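Local atomic coordinates of Thiol:disulfide interchange protein DsbA (Pseudomonas aeruginosa, PDB entry 4ZL8), a protein that probably introduces disulfide bonds into other proteins by passing on its own redox-active disulfide, as a thioredoxin-fold oxidoreductase. Residues Ser22-Trp34 against Asp57-Trp71. The protein carries 1 engineered substitution. Sequence-based numbering, arbitrary orientation.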
loop_
_atom_site.group_PDB
_atom_site.type_symbol
_atom_site.label_atom_id
_atom_site.label_comp_id
_atom_site.label_asym_id
_atom_site.label_seq_id
_atom_site.Cartn_x
_atom_site.Cartn_y
_atom_site.Cartn_z
ATOM N N SER A 22 5.924 -8.481 -6.850
ATOM C CA SER A 22 4.607 -9.059 -7.063
ATOM C C SER A 22 4.314 -9.343 -8.532
ATOM O O SER A 22 3.550 -10.259 -8.844
ATOM C CB SER A 22 3.523 -8.145 -6.478
ATOM O OG SER A 22 3.559 -6.844 -7.011
ATOM N N GLN A 23 4.911 -8.556 -9.419
ATOM C CA GLN A 23 4.759 -8.765 -10.849
ATOM C C GLN A 23 6.122 -8.792 -11.515
ATOM O O GLN A 23 6.626 -7.763 -11.968
ATOM C CB GLN A 23 3.886 -7.677 -11.446
ATOM C CG GLN A 23 2.424 -7.800 -11.076
ATOM C CD GLN A 23 1.503 -6.793 -11.760
ATOM O OE1 GLN A 23 0.313 -6.732 -11.441
ATOM N NE2 GLN A 23 2.039 -6.003 -12.693
ATOM N N PRO A 24 6.740 -9.981 -11.578
ATOM C CA PRO A 24 8.050 -10.079 -12.213
ATOM C C PRO A 24 8.031 -9.494 -13.608
ATOM O O PRO A 24 7.078 -9.703 -14.392
ATOM C CB PRO A 24 8.322 -11.573 -12.227
ATOM C CG PRO A 24 7.581 -12.069 -11.007
ATOM C CD PRO A 24 6.339 -11.244 -10.941
ATOM N N GLY A 25 9.084 -8.749 -13.896
ATOM C CA GLY A 25 9.216 -8.089 -15.174
ATOM C C GLY A 25 8.900 -6.618 -15.141
ATOM O O GLY A 25 9.233 -5.895 -16.074
ATOM N N LYS A 26 8.227 -6.173 -14.084
ATOM C CA LYS A 26 7.991 -4.757 -13.867
ATOM C C LYS A 26 8.737 -4.270 -12.658
ATOM O O LYS A 26 8.988 -5.024 -11.715
ATOM C CB LYS A 26 6.509 -4.464 -13.702
ATOM C CG LYS A 26 5.734 -4.723 -14.981
ATOM C CD LYS A 26 4.320 -4.185 -14.937
ATOM C CE LYS A 26 3.679 -4.318 -16.305
ATOM N NZ LYS A 26 2.282 -3.808 -16.278
ATOM N N ILE A 27 9.090 -2.993 -12.694
ATOM C CA ILE A 27 9.732 -2.358 -11.569
ATOM C C ILE A 27 8.664 -2.046 -10.536
ATOM O O ILE A 27 7.750 -1.262 -10.792
ATOM C CB ILE A 27 10.462 -1.086 -11.988
ATOM C CG1 ILE A 27 11.507 -1.407 -13.061
ATOM C CG2 ILE A 27 11.078 -0.408 -10.773
ATOM C CD1 ILE A 27 12.003 -0.189 -13.804
ATOM N N GLU A 28 8.745 -2.711 -9.394
ATOM C CA GLU A 28 7.714 -2.558 -8.379
ATOM C C GLU A 28 7.878 -1.277 -7.552
ATOM O O GLU A 28 8.987 -0.891 -7.210
ATOM C CB GLU A 28 7.752 -3.767 -7.448
ATOM C CG GLU A 28 6.454 -3.977 -6.678
ATOM C CD GLU A 28 6.551 -5.083 -5.637
ATOM O OE1 GLU A 28 7.585 -5.156 -4.943
ATOM O OE2 GLU A 28 5.596 -5.884 -5.554
ATOM N N VAL A 29 6.745 -0.660 -7.225
ATOM C CA VAL A 29 6.722 0.404 -6.226
ATOM C C VAL A 29 5.632 0.065 -5.230
ATOM O O VAL A 29 4.466 -0.021 -5.607
ATOM C CB VAL A 29 6.414 1.768 -6.843
ATOM C CG1 VAL A 29 6.374 2.839 -5.762
ATOM C CG2 VAL A 29 7.448 2.122 -7.919
ATOM N N VAL A 30 6.014 -0.176 -3.981
ATOM C CA VAL A 30 5.062 -0.501 -2.919
ATOM C C VAL A 30 4.946 0.652 -1.937
ATOM O O VAL A 30 5.959 1.163 -1.464
ATOM C CB VAL A 30 5.549 -1.734 -2.140
ATOM C CG1 VAL A 30 4.598 -2.034 -0.978
ATOM C CG2 VAL A 30 5.671 -2.950 -3.043
ATOM N N GLU A 31 3.708 1.073 -1.674
ATOM C CA GLU A 31 3.448 1.935 -0.526
ATOM C C GLU A 31 2.827 1.072 0.558
ATOM O O GLU A 31 1.714 0.567 0.386
ATOM C CB GLU A 31 2.498 3.090 -0.863
ATOM C CG GLU A 31 2.341 4.019 0.335
ATOM C CD GLU A 31 1.094 4.866 0.357
ATOM O OE1 GLU A 31 0.159 4.677 -0.428
ATOM O OE2 GLU A 31 1.027 5.736 1.268
ATOM N N LEU A 32 3.551 0.867 1.653
ATOM C CA LEU A 32 2.952 0.232 2.837
ATOM C C LEU A 32 2.176 1.299 3.596
ATOM O O LEU A 32 2.688 2.409 3.816
ATOM C CB LEU A 32 4.003 -0.430 3.725
ATOM C CG LEU A 32 4.683 -1.665 3.094
ATOM C CD1 LEU A 32 5.997 -1.248 2.517
ATOM C CD2 LEU A 32 4.882 -2.782 4.119
ATOM N N PHE A 33 0.940 0.966 3.954
ATOM C CA PHE A 33 0.043 1.979 4.504
ATOM C C PHE A 33 -0.947 1.312 5.457
ATOM O O PHE A 33 -1.044 0.101 5.541
ATOM C CB PHE A 33 -0.714 2.698 3.371
ATOM C CG PHE A 33 -1.916 1.958 2.913
ATOM C CD1 PHE A 33 -1.790 0.751 2.240
ATOM C CD2 PHE A 33 -3.184 2.448 3.152
ATOM C CE1 PHE A 33 -2.903 0.053 1.859
ATOM C CE2 PHE A 33 -4.296 1.737 2.768
ATOM C CZ PHE A 33 -4.151 0.561 2.106
ATOM N N TRP A 34 -1.699 2.141 6.165
ATOM C CA TRP A 34 -2.886 1.726 6.886
ATOM C C TRP A 34 -3.935 2.797 6.597
ATOM O O TRP A 34 -3.657 3.988 6.680
ATOM C CB TRP A 34 -2.578 1.597 8.394
ATOM C CG TRP A 34 -3.752 1.543 9.316
ATOM C CD1 TRP A 34 -4.913 0.843 9.146
ATOM C CD2 TRP A 34 -3.885 2.255 10.556
ATOM N NE1 TRP A 34 -5.754 1.074 10.209
ATOM C CE2 TRP A 34 -5.149 1.939 11.082
ATOM C CE3 TRP A 34 -3.053 3.117 11.275
ATOM C CZ2 TRP A 34 -5.608 2.456 12.284
ATOM C CZ3 TRP A 34 -3.518 3.645 12.479
ATOM C CH2 TRP A 34 -4.780 3.308 12.965
ATOM N N ASP A 57 6.304 0.013 -17.574
ATOM C CA ASP A 57 7.147 -1.004 -16.960
ATOM C C ASP A 57 7.214 -0.887 -15.451
ATOM O O ASP A 57 8.026 -1.555 -14.829
ATOM C CB ASP A 57 8.569 -0.997 -17.549
ATOM C CG ASP A 57 9.314 0.321 -17.326
ATOM O OD1 ASP A 57 8.664 1.343 -17.046
ATOM O OD2 ASP A 57 10.559 0.330 -17.492
ATOM N N VAL A 58 6.357 -0.050 -14.860
ATOM C CA VAL A 58 6.314 0.104 -13.413
ATOM C C VAL A 58 4.981 -0.455 -12.908
ATOM O O VAL A 58 3.945 -0.252 -13.515
ATOM C CB VAL A 58 6.448 1.581 -13.037
ATOM C CG1 VAL A 58 6.265 1.780 -11.544
ATOM C CG2 VAL A 58 7.800 2.111 -13.497
ATOM N N HIS A 59 5.036 -1.162 -11.785
ATOM C CA HIS A 59 3.835 -1.683 -11.124
ATOM C C HIS A 59 3.731 -1.112 -9.714
ATOM O O HIS A 59 4.500 -1.477 -8.827
ATOM C CB HIS A 59 3.925 -3.206 -11.072
ATOM C CG HIS A 59 2.845 -3.874 -10.288
ATOM N ND1 HIS A 59 1.502 -3.650 -10.508
ATOM C CD2 HIS A 59 2.918 -4.812 -9.322
ATOM C CE1 HIS A 59 0.794 -4.396 -9.676
ATOM N NE2 HIS A 59 1.632 -5.121 -8.956
ATOM N N PHE A 60 2.797 -0.187 -9.539
ATOM C CA PHE A 60 2.544 0.430 -8.250
ATOM C C PHE A 60 1.496 -0.376 -7.511
ATOM O O PHE A 60 0.442 -0.710 -8.060
ATOM C CB PHE A 60 2.043 1.862 -8.426
ATOM C CG PHE A 60 1.634 2.507 -7.138
ATOM C CD1 PHE A 60 2.575 3.002 -6.272
ATOM C CD2 PHE A 60 0.303 2.583 -6.798
ATOM C CE1 PHE A 60 2.184 3.577 -5.068
ATOM C CE2 PHE A 60 -0.088 3.145 -5.608
ATOM C CZ PHE A 60 0.842 3.628 -4.753
ATOM N N VAL A 61 1.770 -0.648 -6.242
ATOM C CA VAL A 61 0.785 -1.307 -5.414
ATOM C C VAL A 61 0.853 -0.795 -3.999
ATOM O O VAL A 61 1.888 -0.382 -3.507
ATOM C CB VAL A 61 0.959 -2.804 -5.421
ATOM C CG1 VAL A 61 2.287 -3.162 -4.833
ATOM C CG2 VAL A 61 -0.192 -3.493 -4.693
ATOM N N ARG A 62 -0.311 -0.804 -3.370
ATOM C CA ARG A 62 -0.377 -0.564 -1.963
ATOM C C ARG A 62 -0.395 -1.889 -1.252
ATOM O O ARG A 62 -0.978 -2.859 -1.725
ATOM C CB ARG A 62 -1.617 0.223 -1.572
ATOM C CG ARG A 62 -1.491 1.703 -1.853
ATOM C CD ARG A 62 -2.599 2.482 -1.177
ATOM N NE ARG A 62 -2.483 3.886 -1.539
ATOM C CZ ARG A 62 -2.871 4.386 -2.700
ATOM N NH1 ARG A 62 -3.448 3.615 -3.606
ATOM N NH2 ARG A 62 -2.695 5.681 -2.932
ATOM N N LEU A 63 0.252 -1.917 -0.101
ATOM C CA LEU A 63 0.283 -3.104 0.735
ATOM C C LEU A 63 -0.090 -2.680 2.152
ATOM O O LEU A 63 0.557 -1.805 2.718
ATOM C CB LEU A 63 1.691 -3.689 0.758
ATOM C CG LEU A 63 1.813 -5.072 1.402
ATOM C CD1 LEU A 63 1.129 -6.154 0.572
ATOM C CD2 LEU A 63 3.305 -5.357 1.589
ATOM N N PRO A 64 -1.139 -3.293 2.712
ATOM C CA PRO A 64 -1.519 -2.893 4.065
ATOM C C PRO A 64 -0.540 -3.439 5.074
ATOM O O PRO A 64 -0.147 -4.596 4.975
ATOM C CB PRO A 64 -2.880 -3.549 4.241
ATOM C CG PRO A 64 -2.780 -4.796 3.445
ATOM C CD PRO A 64 -1.938 -4.427 2.237
ATOM N N ALA A 65 -0.158 -2.618 6.048
ATOM C CA ALA A 65 0.705 -3.029 7.146
ATOM C C ALA A 65 -0.189 -3.696 8.180
ATOM O O ALA A 65 -1.113 -3.081 8.725
ATOM C CB ALA A 65 1.429 -1.836 7.730
ATOM N N LEU A 66 0.052 -4.984 8.399
ATOM C CA LEU A 66 -0.775 -5.795 9.283
ATOM C C LEU A 66 -0.072 -5.912 10.628
ATOM O O LEU A 66 0.456 -6.979 10.988
ATOM C CB LEU A 66 -1.037 -7.168 8.657
ATOM C CG LEU A 66 -1.645 -7.100 7.260
ATOM C CD1 LEU A 66 -1.736 -8.502 6.675
ATOM C CD2 LEU A 66 -3.006 -6.429 7.262
ATOM N N PHE A 67 -0.093 -4.812 11.366
ATOM C CA PHE A 67 0.690 -4.663 12.592
ATOM C C PHE A 67 -0.171 -4.878 13.830
ATOM O O PHE A 67 0.179 -4.433 14.930
ATOM C CB PHE A 67 1.342 -3.283 12.626
ATOM C CG PHE A 67 2.453 -3.115 11.627
ATOM C CD1 PHE A 67 2.826 -4.172 10.805
ATOM C CD2 PHE A 67 3.129 -1.914 11.506
ATOM C CE1 PHE A 67 3.844 -4.035 9.890
ATOM C CE2 PHE A 67 4.152 -1.777 10.582
ATOM C CZ PHE A 67 4.507 -2.835 9.780
ATOM N N GLY A 68 -1.298 -5.545 13.648
ATOM C CA GLY A 68 -2.155 -5.910 14.760
ATOM C C GLY A 68 -3.444 -5.118 14.890
ATOM O O GLY A 68 -3.564 -3.988 14.439
ATOM N N GLY A 69 -4.422 -5.728 15.550
ATOM C CA GLY A 69 -5.658 -5.040 15.896
ATOM C C GLY A 69 -6.367 -4.432 14.711
ATOM O O GLY A 69 -6.554 -5.073 13.682
ATOM N N ILE A 70 -6.745 -3.168 14.831
ATOM C CA ILE A 70 -7.491 -2.502 13.803
ATOM C C ILE A 70 -6.698 -2.394 12.490
ATOM O O ILE A 70 -7.286 -2.291 11.410
ATOM C CB ILE A 70 -7.957 -1.099 14.293
ATOM C CG1 ILE A 70 -8.963 -0.495 13.322
ATOM C CG2 ILE A 70 -6.782 -0.160 14.487
ATOM C CD1 ILE A 70 -10.254 -1.256 13.251
ATOM N N TRP A 71 -5.367 -2.400 12.579
ATOM C CA TRP A 71 -4.581 -2.374 11.332
ATOM C C TRP A 71 -4.862 -3.641 10.535
ATOM O O TRP A 71 -4.933 -3.607 9.313
ATOM C CB TRP A 71 -3.089 -2.280 11.604
ATOM C CG TRP A 71 -2.586 -1.029 12.214
ATOM C CD1 TRP A 71 -3.107 -0.355 13.288
ATOM C CD2 TRP A 71 -1.370 -0.343 11.880
ATOM N NE1 TRP A 71 -2.307 0.715 13.612
ATOM C CE2 TRP A 71 -1.242 0.747 12.747
ATOM C CE3 TRP A 71 -0.393 -0.534 10.889
ATOM C CZ2 TRP A 71 -0.168 1.617 12.692
ATOM C CZ3 TRP A 71 0.656 0.336 10.825
ATOM C CH2 TRP A 71 0.774 1.396 11.722
#
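Glu28 OE2 accepts two hydrogen bonds from Ser22, whose OG also lies at the edge of the His59 ring: Ser22 N donates at 2.9 Å from above the carboxylate plane, and Ser22 OG at 2.7 Å from the anti side. These two bonds tie the loop to strand 27-33 and probably help to hold Gln23 over one face of the same imidazole. The amide stacks on the ring, as planes 12° apart and Gln23 CD 3.1 Å above the His59 ring centre attest; the Gln23 amide atoms are poorly angled for hydrogen bonds to the ring nitrogens.

Eight backbone hydrogen bonds, from Ile27 N to Asp57 O through Ala65 N to Phe33 O, establish a parallel pairing, with Val61 N to Val29 O at 2.8 Å. Through helix 38-52 the strands form a beta-alpha-beta unit of the thioredoxin fold. On the face bearing Glu31, Glu31 OE1 and Arg62 NE form a salt bridge at 3.0 Å, but the bond is weak and bent; Arg62 NH2 makes its stronger salt bridge with Glu44 of helix 38-52. Phe33 CG sits between its backbone N and carbonyl carbon (chi1 83°), which brings the ring under Arg62 CD for a CH-pi contact over its face, 3.9 Å from the Phe33 centroid.

Beyond the strands, the six-membered ring of Trp34 stacks face to face on the five-membered ring of Trp71, centroids 3.7 Å apart and planes inclined by 16°. Phe67 CB meets the opposite face of Trp71, while Trp34 NE1 hydrogen-bonds to His74 ND1. Trp34 also packs on the predicted redox-active CxxC. The stack sets the start of helix 70-84 against the end of strand 27-33, one of several contacts joining helix and sheet, Phe78 against Phe33 being another.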